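Local coordinates for chloramphenicol acetyltransferase (Aliivibrio fischeri, PDB 6PXA), which probably transfers the acetyl group of acetyl-CoA to the 3-hydroxyl of chloramphenicol, a reaction that inactivates the antibiotic, at residues B[20-23]-B[24-27]; B[192-195]-B[196-199]. All coordinates share one frame; numbering follows the deposited sequence.

Contact 1: B[20-23]-B[24-27]; sequences VKNP and NIEV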
loop_
_atom_site.group_PDB
_atom_site.type_symbol
_atom_site.label_atom_id
_atom_site.label_comp_id
_atom_site.label_asym_id
_atom_site.label_seq_id
_atom_site.Cartn_x
_atom_site.Cartn_y
_atom_site.Cartn_z
ATOM N N VAL B 20 -12.089 -2.434 22.344
ATOM C CA VAL B 20 -12.113 -1.052 21.871
ATOM C C VAL B 20 -12.584 -0.112 22.968
ATOM O O VAL B 20 -13.496 -0.429 23.739
ATOM C CB VAL B 20 -12.997 -0.964 20.617
ATOM C CG1 VAL B 20 -13.351 0.460 20.297
ATOM C CG2 VAL B 20 -12.270 -1.660 19.433
ATOM N N LYS B 21 -11.957 1.060 23.048
ATOM C CA LYS B 21 -12.258 2.012 24.102
ATOM C C LYS B 21 -12.637 3.398 23.607
ATOM O O LYS B 21 -13.256 4.154 24.367
ATOM C CB LYS B 21 -11.061 2.138 25.059
ATOM C CG LYS B 21 -10.694 0.823 25.747
ATOM C CD LYS B 21 -10.173 1.098 27.150
ATOM C CE LYS B 21 -10.022 -0.167 27.975
ATOM N NZ LYS B 21 -9.869 0.156 29.432
ATOM N N ASN B 22 -12.320 3.744 22.374
ATOM C CA ASN B 22 -12.640 5.062 21.863
ATOM C C ASN B 22 -14.151 5.249 21.851
ATOM O O ASN B 22 -14.856 4.479 21.184
ATOM C CB ASN B 22 -12.072 5.237 20.458
ATOM C CG ASN B 22 -12.109 6.674 19.980
ATOM O OD1 ASN B 22 -12.996 7.443 20.355
ATOM N ND2 ASN B 22 -11.146 7.043 19.139
ATOM N N PRO B 23 -14.685 6.263 22.538
ATOM C CA PRO B 23 -16.139 6.479 22.502
ATOM C C PRO B 23 -16.661 6.736 21.101
ATOM O O PRO B 23 -17.877 6.653 20.874
ATOM C CB PRO B 23 -16.343 7.701 23.420
ATOM C CG PRO B 23 -15.019 8.378 23.490
ATOM C CD PRO B 23 -13.986 7.280 23.346
ATOM N N ASN B 24 -15.782 7.022 20.149
ATOM C CA ASN B 24 -16.219 7.329 18.805
ATOM C C ASN B 24 -16.182 6.111 17.899
ATOM O O ASN B 24 -16.477 6.233 16.702
ATOM C CB ASN B 24 -15.386 8.478 18.240
ATOM C CG ASN B 24 -15.745 9.803 18.859
ATOM O OD1 ASN B 24 -16.927 10.121 19.023
ATOM N ND2 ASN B 24 -14.733 10.572 19.261
ATOM N N ILE B 25 -15.904 4.932 18.456
ATOM C CA ILE B 25 -15.974 3.674 17.718
ATOM C C ILE B 25 -17.057 2.802 18.334
ATOM O O ILE B 25 -17.200 2.737 19.559
ATOM C CB ILE B 25 -14.638 2.909 17.697
ATOM C CG1 ILE B 25 -13.515 3.789 17.200
ATOM C CG2 ILE B 25 -14.746 1.736 16.738
ATOM C CD1 ILE B 25 -12.124 3.091 17.202
ATOM N N GLU B 26 -17.839 2.158 17.473
ATOM C CA GLU B 26 -18.827 1.170 17.877
ATOM C C GLU B 26 -18.547 -0.102 17.078
ATOM O O GLU B 26 -18.513 -0.057 15.847
ATOM C CB GLU B 26 -20.242 1.697 17.623
ATOM C CG GLU B 26 -21.281 0.628 17.453
ATOM C CD GLU B 26 -22.618 1.203 17.019
ATOM O OE1 GLU B 26 -22.838 2.416 17.233
ATOM O OE2 GLU B 26 -23.440 0.443 16.461
ATOM N N VAL B 27 -18.327 -1.224 17.767
ATOM C CA VAL B 27 -18.052 -2.502 17.114
ATOM C C VAL B 27 -18.968 -3.573 17.690
ATOM O O VAL B 27 -19.079 -3.707 18.913
ATOM C CB VAL B 27 -16.580 -2.936 17.265
ATOM C CG1 VAL B 27 -16.344 -4.194 16.473
ATOM C CG2 VAL B 27 -15.638 -1.846 16.818
#
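Asn-22 holds the N-H groups of Asn-24 and Ile-25 with two carbonyl oxygens, one from its side chain and one from its backbone. Its OD1 takes the N-H of Asn-24 at 2.8 Å, with the donor standing 41° out of the side-chain amide plane. The backbone O of Asn-22 receives the N-H of Ile-25 at 3.0 Å, which closes a type I beta turn over Asn-22 to Ile-25. With Asn-22 in the first position of the turn, the side-chain bond to the residue two places on is the Asx-turn bond, so an Asx turn is superposed on the beta turn and both enclose Pro-23. Asn-22 reaches OD1 over the bend because CG lies opposite its own backbone N (chi1 -168°). The amide planes of Asn-22 and Asn-24 are 55° apart, and OD1 also lies 3.4 Å from CB of Asn-24.

Beside the turn, CB of Asn-22 rests 3.8 Å from CG1 of Ile-25. Val-20 comes across Ile-25 at roughly a right angle, its CG1 3.8 Å from Ile-25 CB, while its other methyl, CG2, meets Val-27 CG2 at 4.3 Å.

The turn delivers the chain into strand 25-27, an outermost strand of a parallel sheet in the left-handed beta-helix of the hexapeptide-repeat transferases; backbone hydrogen bonds of Asn-24 and Glu-26 with Leu-71 and of Glu-26 with Ile-73 join it to strand 71-73. Further out, Glu-43 of helix 42-46 accepts the backbone N-H groups of Lys-21 and Asn-22 with its two carboxylate oxygens. The ND2 of buried Asn-24 is satisfied by the carbonyl of Leu-51, and Trp-60 packs against Pro-23 and Asn-24.

Contact 2: B[192-195]-B[196-199]; sequences PLQH and IKNT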
loop_
_atom_site.group_PDB
_atom_site.type_symbol
_atom_site.label_atom_id
_atom_site.label_comp_id
_atom_site.label_asym_id
_atom_site.label_seq_id
_atom_site.Cartn_x
_atom_site.Cartn_y
_atom_site.Cartn_z
ATOM N N PRO B 192 -30.839 -14.887 18.024
ATOM C CA PRO B 192 -30.249 -15.315 19.295
ATOM C C PRO B 192 -29.146 -16.326 19.042
ATOM O O PRO B 192 -29.155 -17.050 18.041
ATOM C CB PRO B 192 -31.430 -15.942 20.052
ATOM C CG PRO B 192 -32.661 -15.386 19.379
ATOM C CD PRO B 192 -32.261 -15.267 17.934
ATOM N N LEU B 193 -28.170 -16.349 19.950
ATOM C CA LEU B 193 -26.952 -17.109 19.680
ATOM C C LEU B 193 -27.244 -18.591 19.487
ATOM O O LEU B 193 -26.610 -19.247 18.657
ATOM C CB LEU B 193 -25.945 -16.901 20.807
ATOM C CG LEU B 193 -24.782 -17.886 20.918
ATOM C CD1 LEU B 193 -23.839 -17.816 19.694
ATOM C CD2 LEU B 193 -24.016 -17.629 22.207
ATOM N N GLN B 194 -28.214 -19.140 20.227
ATOM C CA GLN B 194 -28.505 -20.562 20.080
ATOM C C GLN B 194 -29.063 -20.885 18.693
ATOM O O GLN B 194 -28.894 -22.004 18.206
ATOM C CB GLN B 194 -29.479 -21.023 21.177
ATOM C CG GLN B 194 -29.665 -22.543 21.266
ATOM C CD GLN B 194 -28.358 -23.303 21.489
ATOM O OE1 GLN B 194 -27.635 -23.058 22.456
ATOM N NE2 GLN B 194 -28.050 -24.228 20.585
ATOM N N HIS B 195 -29.723 -19.930 18.037
ATOM C CA HIS B 195 -30.242 -20.191 16.697
ATOM C C HIS B 195 -29.121 -20.163 15.666
ATOM O O HIS B 195 -29.156 -20.903 14.678
ATOM C CB HIS B 195 -31.317 -19.167 16.332
ATOM C CG HIS B 195 -32.667 -19.480 16.899
ATOM N ND1 HIS B 195 -33.308 -20.679 16.670
ATOM C CD2 HIS B 195 -33.512 -18.740 17.661
ATOM C CE1 HIS B 195 -34.482 -20.672 17.280
ATOM N NE2 HIS B 195 -34.629 -19.507 17.886
ATOM N N ILE B 196 -28.139 -19.293 15.869
ATOM C CA ILE B 196 -26.963 -19.296 15.007
ATOM C C ILE B 196 -26.187 -20.587 15.192
ATOM O O ILE B 196 -25.759 -21.216 14.217
ATOM C CB ILE B 196 -26.098 -18.060 15.289
ATOM C CG1 ILE B 196 -26.919 -16.793 15.015
ATOM C CG2 ILE B 196 -24.807 -18.086 14.429
ATOM C CD1 ILE B 196 -26.206 -15.485 15.282
ATOM N N LYS B 197 -25.987 -20.999 16.443
ATOM C CA LYS B 197 -25.385 -22.298 16.707
ATOM C C LYS B 197 -26.172 -23.414 16.027
ATOM O O LYS B 197 -25.593 -24.247 15.317
ATOM C CB LYS B 197 -25.285 -22.520 18.216
ATOM C CG LYS B 197 -24.390 -21.492 18.891
ATOM C CD LYS B 197 -24.206 -21.785 20.370
ATOM C CE LYS B 197 -23.489 -23.102 20.585
ATOM N NZ LYS B 197 -23.126 -23.310 22.013
ATOM N N ASN B 198 -27.503 -23.414 16.195
ATOM C CA ASN B 198 -28.332 -24.492 15.652
ATOM C C ASN B 198 -28.239 -24.578 14.139
ATOM O O ASN B 198 -28.398 -25.663 13.568
ATOM C CB ASN B 198 -29.804 -24.310 16.040
ATOM C CG ASN B 198 -30.065 -24.587 17.499
ATOM O OD1 ASN B 198 -29.210 -25.124 18.201
ATOM N ND2 ASN B 198 -31.256 -24.229 17.967
ATOM N N THR B 199 -28.020 -23.456 13.465
ATOM C CA THR B 199 -27.997 -23.464 12.012
ATOM C C THR B 199 -26.582 -23.388 11.462
ATOM O O THR B 199 -26.401 -23.169 10.260
ATOM C CB THR B 199 -28.856 -22.327 11.475
ATOM O OG1 THR B 199 -29.934 -22.097 12.388
ATOM C CG2 THR B 199 -29.454 -22.726 10.159
#
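The short helix 193-198, with Pro-192 at its N-cap, carries this contact between residues one turn apart. Gln-194 and Asn-198 join their side-chain amides along its outer side: NE2 of Gln-194 gives a hydrogen to OD1 of Asn-198 at 2.8 Å. The acceptor lies in the Gln-194 amide plane, whereas the donor sits 40° above that of Asn-198, the two planes being 48° apart. A bend at chi2 (57°) turns the Gln-194 chain toward its partner. On a neighbouring side of the helix, CD1 of Leu-193 rests 3.8 Å from CG of Lys-197, and Phe-108 of the second subunit packs on Leu-193 and Ile-196.

Backbone bonds run from Ile-196 N to Pro-192 O and from Lys-197 N to Leu-193 O (2.9 Å). At the far end the carbonyl of His-195 is gripped twice, by Thr-199 OG1 at 2.7 Å and by Thr-199 N at 3.0 Å. ND1 of His-195 and ND2 of Asn-198 both bond to the hydroxyl of Tyr-214 on helix 208-219. A threonine hydroxyl returning to the carbonyl four residues earlier is a familiar feature of alpha-helices, here placed where helix 193-198 gives way to helix 200-203.

How the contacts relate
Contact 1 belongs to the beta-helical part of the chain, its centre about 11 Å from the centre of the chain, against about 25 Å for that of contact 2, in the C-terminal helices. Their nearest atoms are about 14 Å apart. Both are partly buried, but contact 1 turns a loop into a strand and is touched by no other protein chain of the assembly; contact 2 runs within one helix and also meets a second subunit. In each, an asparagine side-chain oxygen accepts a hydrogen bond: in contact 1 between two buried asparagines of the turn, in contact 2 from another side-chain amide on an exposed helix side. Apolar packing joins branched aliphatics in contact 1, but an aliphatic chain and the methylenes of a charged one in contact 2.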